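Side-chain contacts in Ice-binding protein (PDB 5UYT), which probably binds ice and restrains its growth, as a bacterial multi-domain antifreeze protein folded as right-handed beta-helices: residues V245-V249 with G250-G254; T263-S266 with N267-S271; V222-T225 with I226-G229; V306-P309 with H310-L314; P298-F301 with G302-L305. All blocks are in the same frame, centred on the assembly; numbering follows the deposited sequence. Where two conformers were deposited one is given.

Contact 1 (V245-V249 with G250-G254)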
loop_
_atom_site.group_PDB
_atom_site.type_symbol
_atom_site.label_atom_id
_atom_site.label_comp_id
_atom_site.label_asym_id
_atom_site.label_seq_id
_atom_site.Cartn_x
_atom_site.Cartn_y
_atom_site.Cartn_z
ATOM N N VAL A 245 21.417 23.809 -1.053
ATOM C CA VAL A 245 22.093 22.750 -1.800
ATOM C C VAL A 245 23.559 22.795 -1.407
ATOM O O VAL A 245 24.084 23.869 -1.094
ATOM C CB VAL A 245 21.921 22.873 -3.344
ATOM C CG1 VAL A 245 20.440 22.785 -3.738
ATOM C CG2 VAL A 245 22.556 24.161 -3.899
ATOM N N GLY A 246 24.236 21.644 -1.390
ATOM C CA GLY A 246 25.687 21.698 -1.179
ATOM C C GLY A 246 26.298 20.325 -0.968
ATOM O O GLY A 246 25.571 19.320 -0.905
ATOM N N THR A 247 27.630 20.290 -0.941
ATOM C CA THR A 247 28.344 19.091 -0.518
ATOM C C THR A 247 29.301 19.395 0.636
ATOM O O THR A 247 29.867 20.500 0.728
ATOM C CB THR A 247 29.089 18.402 -1.678
ATOM O OG1 THR A 247 29.736 17.251 -1.153
ATOM C CG2 THR A 247 30.140 19.330 -2.326
ATOM N N ASN A 248 29.473 18.419 1.531
ATOM C CA ASN A 248 30.496 18.544 2.575
ATOM C C ASN A 248 31.916 18.149 2.152
ATOM O O ASN A 248 32.876 18.389 2.898
ATOM C CB ASN A 248 30.124 17.805 3.861
ATOM C CG ASN A 248 30.856 18.386 5.074
ATOM O OD1 ASN A 248 30.955 19.610 5.216
ATOM N ND2 ASN A 248 31.434 17.518 5.910
ATOM N N VAL A 249 32.078 17.529 0.987
ATOM C CA VAL A 249 33.430 17.253 0.460
ATOM C C VAL A 249 33.405 17.438 -1.050
ATOM O O VAL A 249 32.718 16.693 -1.751
ATOM C CB VAL A 249 33.958 15.826 0.772
ATOM C CG1 VAL A 249 35.441 15.716 0.367
ATOM C CG2 VAL A 249 33.784 15.465 2.247
ATOM N N GLY A 250 34.182 18.412 -1.547
ATOM C CA GLY A 250 34.198 18.717 -2.973
ATOM C C GLY A 250 33.566 20.086 -3.237
ATOM O O GLY A 250 33.576 20.956 -2.363
ATOM N N LEU A 251 33.092 20.293 -4.455
ATOM C CA LEU A 251 32.530 21.577 -4.878
ATOM C C LEU A 251 31.097 21.441 -5.352
ATOM O O LEU A 251 30.720 20.417 -5.921
ATOM C CB LEU A 251 33.359 22.150 -6.026
ATOM C CG LEU A 251 34.814 22.422 -5.623
ATOM C CD1 LEU A 251 35.653 22.799 -6.839
ATOM C CD2 LEU A 251 34.867 23.513 -4.561
ATOM N N THR A 252 30.297 22.483 -5.128
ATOM C CA THR A 252 28.960 22.556 -5.708
ATOM C C THR A 252 29.003 23.551 -6.860
ATOM O O THR A 252 29.428 24.691 -6.670
ATOM C CB THR A 252 27.938 22.999 -4.630
ATOM O OG1 THR A 252 27.890 21.989 -3.602
ATOM C CG2 THR A 252 26.557 23.169 -5.257
ATOM N N THR A 253 28.637 23.124 -8.071
ATOM C CA THR A 253 28.622 24.069 -9.232
ATOM C C THR A 253 27.347 23.869 -10.024
ATOM O O THR A 253 26.645 22.865 -9.858
ATOM C CB THR A 253 29.827 23.864 -10.202
ATOM O OG1 THR A 253 29.712 22.568 -10.822
ATOM C CG2 THR A 253 31.156 23.955 -9.466
ATOM N N GLY A 254 27.048 24.806 -10.910
ATOM C CA GLY A 254 25.946 24.655 -11.834
ATOM C C GLY A 254 24.588 25.156 -11.361
ATOM O O GLY A 254 23.668 25.288 -12.180
HETATM O O HOH W 1 29.629 22.440 -1.367
#
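T247 and T252 face each other across a tight bend, and their side chains slide past one another in opposite directions. From V245 to V249 and from G250 to T252 the chain runs 164° apart, nearly reversing.

T252 can be followed from its CB. Its first torsion (chi1 -64°) sets OG1 beside the backbone N of T252 and turns CG2 the other way. OG1 reaches back over the earlier strand, where it lies 3.3 Å from G246 CA. It is also 3.2 Å from T247 N. Water 1 accepts from T252 OG1 at 2.9 Å and from T247 N at 3.0 Å, so it joins the two sides of the bend. H265 O is a weak alternative acceptor for the single proton of OG1. CG2 is the apolar branch. It comes within 4.3 Å of V245 CG2, a loose approach, and T252 also touches L233 and I264.

T247 fills the inside of the bend with its methyl group. T247 CG2 meets G250 C at 3.6 Å and T252 OG1 at 3.7 Å. The one proton of T247 OG1 has several backbone carbonyls in reach, G231 O, S228 O and V249 O, and which of them takes it is not settled.

Two glycines make the path possible. Any side chain at G246 or G250 would run into the carbonyl oxygen one residue back.

The bend takes the chain from strand 244-247 to strand 252-253, which belong to different parallel sheets. This is a corner of one coil of a right-handed beta-helix, with threonine and water filling the inside of the turn.

Contact 2 (T263-S266 with N267-S271)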
loop_
_atom_site.group_PDB
_atom_site.type_symbol
_atom_site.label_atom_id
_atom_site.label_comp_id
_atom_site.label_asym_id
_atom_site.label_seq_id
_atom_site.Cartn_x
_atom_site.Cartn_y
_atom_site.Cartn_z
ATOM N N THR A 263 20.073 28.745 0.096
ATOM C CA THR A 263 21.498 29.074 -0.042
ATOM C C THR A 263 22.240 27.986 -0.767
ATOM O O THR A 263 22.122 26.809 -0.390
ATOM C CB THR A 263 22.132 29.273 1.348
ATOM O OG1 THR A 263 21.481 30.387 1.974
ATOM C CG2 THR A 263 23.653 29.589 1.237
ATOM N N ILE A 264 23.033 28.386 -1.771
ATOM C CA ILE A 264 23.966 27.423 -2.405
ATOM C C ILE A 264 25.261 27.479 -1.613
ATOM O O ILE A 264 25.854 28.577 -1.470
ATOM C CB ILE A 264 24.282 27.817 -3.865
ATOM C CG1 ILE A 264 23.012 27.784 -4.735
ATOM C CG2 ILE A 264 25.409 26.953 -4.460
ATOM C CD1 ILE A 264 23.165 28.623 -6.022
ATOM N N HIS A 265 25.700 26.336 -1.083
ATOM C CA HIS A 265 26.969 26.262 -0.384
ATOM C C HIS A 265 27.975 25.801 -1.423
ATOM O O HIS A 265 28.054 24.589 -1.712
ATOM C CB HIS A 265 26.857 25.307 0.810
ATOM C CG HIS A 265 25.776 25.704 1.772
ATOM N ND1 HIS A 265 26.044 26.343 2.969
ATOM C CD2 HIS A 265 24.426 25.597 1.690
ATOM C CE1 HIS A 265 24.904 26.587 3.600
ATOM N NE2 HIS A 265 23.905 26.152 2.839
ATOM N N SER A 266 28.710 26.751 -2.015
ATOM C CA SER A 266 29.604 26.419 -3.170
ATOM C C SER A 266 30.756 25.497 -2.771
ATOM O O SER A 266 31.313 24.773 -3.593
ATOM C CB SER A 266 30.213 27.691 -3.781
ATOM O OG SER A 266 29.157 28.426 -4.378
ATOM N N ASN A 267 31.151 25.578 -1.507
ATOM C CA ASN A 267 32.083 24.596 -0.982
ATOM C C ASN A 267 31.705 24.280 0.453
ATOM O O ASN A 267 30.789 24.893 1.000
ATOM C CB ASN A 267 33.490 25.121 -1.058
ATOM C CG ASN A 267 33.518 26.583 -0.924
ATOM O OD1 ASN A 267 33.319 27.103 0.178
ATOM N ND2 ASN A 267 33.664 27.281 -2.052
ATOM N N PRO A 268 32.393 23.314 1.057
ATOM C CA PRO A 268 31.978 22.864 2.388
ATOM C C PRO A 268 32.127 24.002 3.411
ATOM O O PRO A 268 33.041 24.850 3.298
ATOM C CB PRO A 268 32.950 21.715 2.696
ATOM C CG PRO A 268 33.402 21.229 1.330
ATOM C CD PRO A 268 33.420 22.448 0.448
ATOM N N ASP A 269 31.237 24.035 4.391
ATOM C CA ASP A 269 31.288 25.086 5.401
ATOM C C ASP A 269 30.711 24.526 6.696
ATOM O O ASP A 269 30.447 23.305 6.793
ATOM C CB ASP A 269 30.561 26.353 4.900
ATOM C CG ASP A 269 29.097 26.095 4.518
ATOM O OD1 ASP A 269 28.485 25.121 4.996
ATOM O OD2 ASP A 269 28.572 26.859 3.692
ATOM N N THR A 270 30.511 25.371 7.705
ATOM C CA THR A 270 29.970 24.833 8.969
ATOM C C THR A 270 28.562 24.197 8.804
ATOM O O THR A 270 28.214 23.202 9.499
ATOM C CB THR A 270 29.980 25.878 10.105
ATOM O OG1 THR A 270 29.066 26.923 9.768
ATOM C CG2 THR A 270 31.350 26.462 10.213
ATOM N N SER A 271 27.754 24.786 7.925
ATOM C CA SER A 271 26.416 24.265 7.649
ATOM C C SER A 271 26.458 22.881 6.978
ATOM O O SER A 271 25.711 21.984 7.368
ATOM C CB SER A 271 25.610 25.250 6.789
ATOM O OG SER A 271 24.372 24.681 6.405
#
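H265 meets D269 through one straight hydrogen bond. H265 ND1 donates to D269 OD2 at 2.7 Å with an angle of 172° at the hydrogen. OD2 lies in the ring plane and uses its syn lone pair. Ring and carboxylate planes are not far from perpendicular, and the acid presents itself upright at the ring edge.

The histidine CG lies beside its backbone N (chi1 -57°), which swings the ring toward the start of helix 270-288. With D269 CG between the backbone N and the carbonyl carbon (chi1 57°), the carboxylate can reach both the ring and the helix end. D269 is the N-cap of this helix: OD1 caps a backbone N in the first turn, while T272 OG1 bonds D269 N, as in a capping box. The contact therefore joins a coil of the beta-helix to the helix that runs along it.

S271 approaches the ring obliquely, with OG 3.4 Å from H265 CE1. That hydroxyl is hydrogen-bonded to Y224 OH. T263 CG2 lies over the rim of one face of the H265 ring, 3.8 Å above the plane. The ring also meets that of Y224.

H265 NE2 is hydrogen-bonded to D244 OD2. With a carboxylate at each ring nitrogen, the imidazole would probably be inclined to carry a positive charge. If a leucine stood here, D269 and D244 would probably both be left without their ring mate, and the capping carboxylate would be freer to turn.

Contact 3 (V222-T225 with I226-G229)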
loop_
_atom_site.group_PDB
_atom_site.type_symbol
_atom_site.label_atom_id
_atom_site.label_comp_id
_atom_site.label_asym_id
_atom_site.label_seq_id
_atom_site.Cartn_x
_atom_site.Cartn_y
_atom_site.Cartn_z
ATOM N N VAL A 222 17.001 19.048 7.328
ATOM C CA VAL A 222 15.638 19.466 6.925
ATOM C C VAL A 222 15.651 20.757 6.070
ATOM O O VAL A 222 14.739 20.991 5.260
ATOM C CB VAL A 222 14.669 19.669 8.136
ATOM C CG1 VAL A 222 14.896 20.997 8.829
ATOM C CG2 VAL A 222 13.213 19.543 7.686
ATOM N N CYS A 223 16.707 21.561 6.218
ATOM C CA CYS A 223 16.851 22.792 5.434
ATOM C C CYS A 223 17.511 22.600 4.088
ATOM O O CYS A 223 17.599 23.565 3.331
ATOM C CB CYS A 223 17.627 23.863 6.230
ATOM S SG CYS A 223 16.689 24.409 7.681
ATOM N N TYR A 224 17.965 21.381 3.789
ATOM C CA TYR A 224 18.575 21.119 2.482
ATOM C C TYR A 224 17.616 20.345 1.595
ATOM O O TYR A 224 16.804 19.565 2.088
ATOM C CB TYR A 224 19.855 20.305 2.649
ATOM C CG TYR A 224 21.071 21.102 3.038
ATOM C CD1 TYR A 224 22.031 21.447 2.079
ATOM C CD2 TYR A 224 21.288 21.485 4.363
ATOM C CE1 TYR A 224 23.149 22.179 2.444
ATOM C CE2 TYR A 224 22.407 22.211 4.737
ATOM C CZ TYR A 224 23.339 22.538 3.763
ATOM O OH TYR A 224 24.458 23.226 4.111
ATOM N N THR A 225 17.759 20.526 0.293
ATOM C CA THR A 225 16.966 19.828 -0.663
ATOM C C THR A 225 17.820 18.870 -1.486
ATOM O O THR A 225 17.328 17.815 -1.892
ATOM C CB THR A 225 16.229 20.846 -1.545
ATOM O OG1 THR A 225 15.453 21.692 -0.683
ATOM C CG2 THR A 225 15.304 20.160 -2.563
ATOM N N ILE A 226 19.056 19.263 -1.816
ATOM C CA ILE A 226 19.986 18.397 -2.555
ATOM C C ILE A 226 21.303 18.487 -1.789
ATOM O O ILE A 226 21.867 19.598 -1.651
ATOM C CB ILE A 226 20.223 18.894 -4.002
ATOM C CG1 ILE A 226 18.891 19.073 -4.742
ATOM C CG2 ILE A 226 21.161 17.953 -4.759
ATOM C CD1 ILE A 226 18.178 17.789 -5.110
ATOM N N PHE A 227 21.772 17.363 -1.276
ATOM C CA PHE A 227 22.947 17.395 -0.400
ATOM C C PHE A 227 23.744 16.109 -0.466
ATOM O O PHE A 227 23.162 15.016 -0.405
ATOM C CB PHE A 227 22.530 17.689 1.056
ATOM C CG PHE A 227 23.683 17.635 2.029
ATOM C CD1 PHE A 227 24.561 18.706 2.138
ATOM C CD2 PHE A 227 23.916 16.505 2.823
ATOM C CE1 PHE A 227 25.645 18.662 3.038
ATOM C CE2 PHE A 227 25.004 16.457 3.713
ATOM C CZ PHE A 227 25.866 17.545 3.818
ATOM N N SER A 228 25.072 16.241 -0.575
ATOM C CA SER A 228 25.977 15.088 -0.396
ATOM C C SER A 228 26.879 15.287 0.814
ATOM O O SER A 228 27.473 16.364 0.987
ATOM C CB SER A 228 26.881 14.837 -1.622
ATOM O OG SER A 228 27.703 13.678 -1.343
ATOM N N GLY A 229 26.996 14.256 1.641
ATOM C CA GLY A 229 28.055 14.258 2.667
ATOM C C GLY A 229 29.460 14.186 2.091
ATOM O O GLY A 229 30.448 14.553 2.776
#
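I226 sets its carbonyl O near the edge of the Y224 ring, close to the ring plane. The I226 CB points away from residues 222-225, and the side chain packs on V245 and I409. The chain turns a corner here, at T225 and I226. T225 OG1 is hydrogen-bonded to T242 O.

F227 comes next and carries the contact. Its CG is anti to the backbone N (chi1 176°), which brings the ring edge across to the face of Y224. F227 CB starts the approach, 3.9 Å from Y224 CD1. F227 CD1 then comes over one face of the tyrosine, 3.7 Å from Y224 CD1 and 3.8 Å from Y224 CE1. The edge of the phenylalanine is thus directed at the face of the tyrosine. The centroids are 5.0 Å apart and the planes meet at 61°, an edge-to-face pair. Both rings are buried. Helix 270-288 packs against them: A275 touches both rings, T272 adds to Y224, and L279 adds to F227.

Beyond F227 the strand runs on through S228, whose backbone pairs with strand 244-247.

Just before the pair, C223 forms a disulfide with C422. The corner is where a coil of the beta-helix changes face, and the two aromatic rings form part of the seam between solenoid and lengthwise helix seen in the ice-binding protein family.

Contact 4 (V306-P309 with H310-L314)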
loop_
_atom_site.group_PDB
_atom_site.type_symbol
_atom_site.label_atom_id
_atom_site.label_comp_id
_atom_site.label_asym_id
_atom_site.label_seq_id
_atom_site.Cartn_x
_atom_site.Cartn_y
_atom_site.Cartn_z
ATOM N N VAL A 306 -0.051 0.061 -4.323
ATOM C CA VAL A 306 -0.481 0.996 -3.289
ATOM C C VAL A 306 0.061 0.478 -1.959
ATOM O O VAL A 306 -0.100 -0.725 -1.634
ATOM C CB VAL A 306 -2.030 1.086 -3.224
ATOM C CG1 VAL A 306 -2.491 2.085 -2.159
ATOM C CG2 VAL A 306 -2.598 1.474 -4.584
ATOM N N LEU A 307 0.661 1.390 -1.186
ATOM C CA LEU A 307 1.199 1.096 0.134
ATOM C C LEU A 307 0.441 1.894 1.213
ATOM O O LEU A 307 -0.273 2.862 0.903
ATOM C CB LEU A 307 2.707 1.406 0.172
ATOM C CG LEU A 307 3.572 0.628 -0.854
ATOM C CD1 LEU A 307 5.061 1.018 -0.698
ATOM C CD2 LEU A 307 3.385 -0.893 -0.735
ATOM N N THR A 308 0.581 1.439 2.466
ATOM C CA THR A 308 -0.080 2.024 3.638
ATOM C C THR A 308 0.988 2.322 4.710
ATOM O O THR A 308 2.170 1.951 4.535
ATOM C CB THR A 308 -1.180 1.071 4.170
ATOM O OG1 THR A 308 -0.663 -0.265 4.274
ATOM C CG2 THR A 308 -2.400 1.099 3.242
ATOM N N PRO A 309 0.610 3.026 5.805
ATOM C CA PRO A 309 1.655 3.485 6.716
ATOM C C PRO A 309 2.343 2.322 7.459
ATOM O O PRO A 309 1.709 1.637 8.284
ATOM C CB PRO A 309 0.895 4.392 7.711
ATOM C CG PRO A 309 -0.275 4.868 6.919
ATOM C CD PRO A 309 -0.687 3.651 6.126
ATOM N N HIS A 310 3.620 2.105 7.116
ATOM C CA HIS A 310 4.428 0.972 7.594
ATOM C C HIS A 310 5.897 1.300 7.302
ATOM O O HIS A 310 6.194 2.211 6.528
ATOM C CB HIS A 310 4.129 -0.318 6.800
ATOM C CG HIS A 310 2.798 -0.949 7.096
ATOM N ND1 HIS A 310 1.740 -0.875 6.214
ATOM C CD2 HIS A 310 2.361 -1.682 8.149
ATOM C CE1 HIS A 310 0.705 -1.538 6.708
ATOM N NE2 HIS A 310 1.049 -2.025 7.890
ATOM N N THR A 311 6.781 0.474 7.853
ATOM C CA THR A 311 8.137 0.379 7.385
ATOM C C THR A 311 8.218 -0.818 6.419
ATOM O O THR A 311 7.975 -1.962 6.827
ATOM C CB THR A 311 9.087 0.142 8.555
ATOM O OG1 THR A 311 9.008 1.242 9.477
ATOM C CG2 THR A 311 10.532 0.018 8.039
ATOM N N TYR A 312 8.606 -0.557 5.170
ATOM C CA TYR A 312 8.707 -1.620 4.150
ATOM C C TYR A 312 10.157 -1.936 3.897
ATOM O O TYR A 312 11.014 -1.051 4.022
ATOM C CB TYR A 312 8.105 -1.124 2.834
ATOM C CG TYR A 312 6.611 -0.979 2.924
ATOM C CD1 TYR A 312 5.783 -2.103 2.788
ATOM C CD2 TYR A 312 6.016 0.265 3.201
ATOM C CE1 TYR A 312 4.395 -1.991 2.887
ATOM C CE2 TYR A 312 4.628 0.383 3.303
ATOM C CZ TYR A 312 3.827 -0.748 3.142
ATOM O OH TYR A 312 2.444 -0.689 3.251
ATOM N N LEU A 313 10.423 -3.176 3.500
ATOM C CA LEU A 313 11.754 -3.578 3.015
ATOM C C LEU A 313 11.650 -4.061 1.561
ATOM O O LEU A 313 10.831 -4.938 1.229
ATOM C CB LEU A 313 12.344 -4.720 3.871
ATOM C CG LEU A 313 13.667 -5.303 3.342
ATOM C CD1 LEU A 313 14.827 -4.304 3.364
ATOM C CD2 LEU A 313 14.004 -6.576 4.120
ATOM N N LEU A 314 12.459 -3.464 0.695
ATOM C CA LEU A 314 12.725 -4.036 -0.622
ATOM C C LEU A 314 14.163 -4.565 -0.545
ATOM O O LEU A 314 15.100 -3.764 -0.508
ATOM C CB LEU A 314 12.580 -2.953 -1.699
ATOM C CG LEU A 314 11.122 -2.516 -1.940
ATOM C CD1 LEU A 314 11.103 -1.032 -2.248
ATOM C CD2 LEU A 314 10.516 -3.288 -3.110
#
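Y312 OH accepts from T308 N at 2.9 Å, a nearly straight bond with an angle of 167°. The one N-H of H310 ND1 is shared between two acceptors. It is bifurcated between Y312 OH, at 3.1 Å and 140° with the oxygen tilted from the imidazole plane, and T308 O, a weak bond at 3.3 Å.

The tyrosine ring is held from both faces. L307 CD1 makes a CH-pi contact on one face, 4.2 Å from the centroid. H310 CB lies over the opposite face, 3.5 Å above the plane. L307 and Y312 slide past each other in opposite directions.

T308 and H310 point the same way, side by side. T308 OG1 lies between its own N and carbonyl carbon (chi1 48°), which places it in plane at the edge of the histidine ring, 3.1 Å from H310 CE1.

Further out, D47 grips both hydroxyls: OD1 bonds Y312 OH and OD2 bonds T308 OG1. I293 packs on Y312 and H310, and L326 on L307.

The turn links strands 305-307 and 311-314, which lie in different parallel sheets. It is a corner of the beta-helix, and through D47 it ties one ice-binding-like region of the chain to the other.

Contact 5 (P298-F301 with G302-L305)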
loop_
_atom_site.group_PDB
_atom_site.type_symbol
_atom_site.label_atom_id
_atom_site.label_comp_id
_atom_site.label_asym_id
_atom_site.label_seq_id
_atom_site.Cartn_x
_atom_site.Cartn_y
_atom_site.Cartn_z
ATOM N N PRO A 298 11.519 -6.535 -5.794
ATOM C CA PRO A 298 11.938 -5.148 -5.986
ATOM C C PRO A 298 12.114 -4.769 -7.441
ATOM O O PRO A 298 11.950 -3.605 -7.780
ATOM C CB PRO A 298 13.261 -5.074 -5.194
ATOM C CG PRO A 298 13.088 -6.117 -4.115
ATOM C CD PRO A 298 12.425 -7.261 -4.872
ATOM N N ALA A 299 12.417 -5.751 -8.302
ATOM C CA ALA A 299 12.532 -5.453 -9.750
ATOM C C ALA A 299 11.196 -5.021 -10.350
ATOM O O ALA A 299 11.178 -4.388 -11.413
ATOM C CB ALA A 299 13.075 -6.664 -10.501
ATOM N N ALA A 300 10.093 -5.339 -9.661
ATOM C CA ALA A 300 8.738 -5.107 -10.186
ATOM C C ALA A 300 7.983 -3.987 -9.428
ATOM O O ALA A 300 6.770 -3.831 -9.564
ATOM C CB ALA A 300 7.957 -6.440 -10.136
ATOM N N PHE A 301 8.708 -3.200 -8.640
ATOM C CA PHE A 301 8.117 -2.120 -7.817
ATOM C C PHE A 301 7.433 -1.080 -8.723
ATOM O O PHE A 301 7.885 -0.813 -9.830
ATOM C CB PHE A 301 9.266 -1.483 -6.987
ATOM C CG PHE A 301 8.836 -0.467 -5.969
ATOM C CD1 PHE A 301 8.057 -0.826 -4.843
ATOM C CD2 PHE A 301 9.278 0.855 -6.086
ATOM C CE1 PHE A 301 7.712 0.166 -3.890
ATOM C CE2 PHE A 301 8.956 1.831 -5.135
ATOM C CZ PHE A 301 8.163 1.487 -4.040
ATOM N N GLY A 302 6.352 -0.489 -8.232
ATOM C CA GLY A 302 5.536 0.411 -9.057
ATOM C C GLY A 302 4.362 -0.361 -9.624
ATOM O O GLY A 302 3.715 -1.152 -8.929
ATOM N N GLN A 303 4.079 -0.114 -10.889
ATOM C CA GLN A 303 2.974 -0.783 -11.589
ATOM C C GLN A 303 1.679 -0.636 -10.810
ATOM O O GLN A 303 0.900 -1.598 -10.708
ATOM C CB GLN A 303 3.282 -2.272 -11.801
ATOM C CG GLN A 303 4.560 -2.531 -12.580
ATOM C CD GLN A 303 4.649 -3.993 -12.932
ATOM O OE1 GLN A 303 4.011 -4.438 -13.865
ATOM N NE2 GLN A 303 5.365 -4.761 -12.132
ATOM N N ASN A 304 1.460 0.563 -10.273
ATOM C CA ASN A 304 0.239 0.917 -9.556
ATOM C C ASN A 304 0.083 0.212 -8.197
ATOM O O ASN A 304 -1.040 0.051 -7.687
ATOM C CB ASN A 304 -0.987 0.743 -10.484
ATOM C CG ASN A 304 -0.732 1.316 -11.866
ATOM O OD1 ASN A 304 -0.785 0.610 -12.875
ATOM N ND2 ASN A 304 -0.408 2.571 -11.916
ATOM N N LEU A 305 1.210 -0.165 -7.597
ATOM C CA LEU A 305 1.237 -0.673 -6.240
ATOM C C LEU A 305 0.731 0.440 -5.328
ATOM O O LEU A 305 1.054 1.628 -5.540
ATOM C CB LEU A 305 2.692 -0.992 -5.837
ATOM C CG LEU A 305 3.065 -1.595 -4.477
ATOM C CD1 LEU A 305 2.404 -2.959 -4.244
ATOM C CD2 LEU A 305 4.602 -1.711 -4.406
HETATM O O HOH W 2 4.836 -3.914 -7.637
#
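F301 and L305 cross at about a right angle, at the bend that leads into strand 305-307 of the beta-helix. The bend holds a type I' beta turn from G302 to L305, closed by the bond from L305 N to G302 O at 3.0 Å. Q303 and N304, its two central residues, both have positive phi.

With F301 CG anti to the backbone N (chi1 -173°), the ring comes to lie beside L305, among L314, L320 and V324. L305 meets it with one methyl group: L305 CD2 is 3.6 Å from F301 CD1 and 3.7 Å from F301 CE1. The approach is oblique to the ring.

The Q303 side chain runs extended beyond CG and returns its amide to the preceding loop, where Q303 NE2 donates to A300 O at 3.1 Å. The bond is straight (168°), and the acceptor lies in the amide plane. The donor stands 22° from the carbonyl plane. With a leucine in place of Q303, A300 O would probably lose this donor, and the loop would be less firmly tied to the turn.

G302 joins the two halves. A CB at its backbone angles would clash with F301 O. Water 2 lies within hydrogen-bonding reach of two carbonyls, 2.7 Å from A300 O and 3.2 Å from G302 O, though its two protons may be shared among further acceptors.

How the contacts relate
The contacts form two groups. Contacts 1, 2 and 3 lie near one end of the second beta-helix, away from contacts 4 and 5. The centres of contacts 1 and 2 are about 7 Å apart, and that of contact 3 is about 10 Å from each. Strand 244-247 lies between 224-228 and 264-265. A probable hydrogen bond from T252 N to S266 O (2.9 Å) joins contacts 1 and 2, and one from N248 N to S228 O (2.9 Å) joins contacts 1 and 3. Contacts 4 and 5 are consecutive and pack through L314 CD2 on P298 CA at 3.7 Å. Contact 4 lies about 24 Å from contact 3, centre to centre. All five sit at bends.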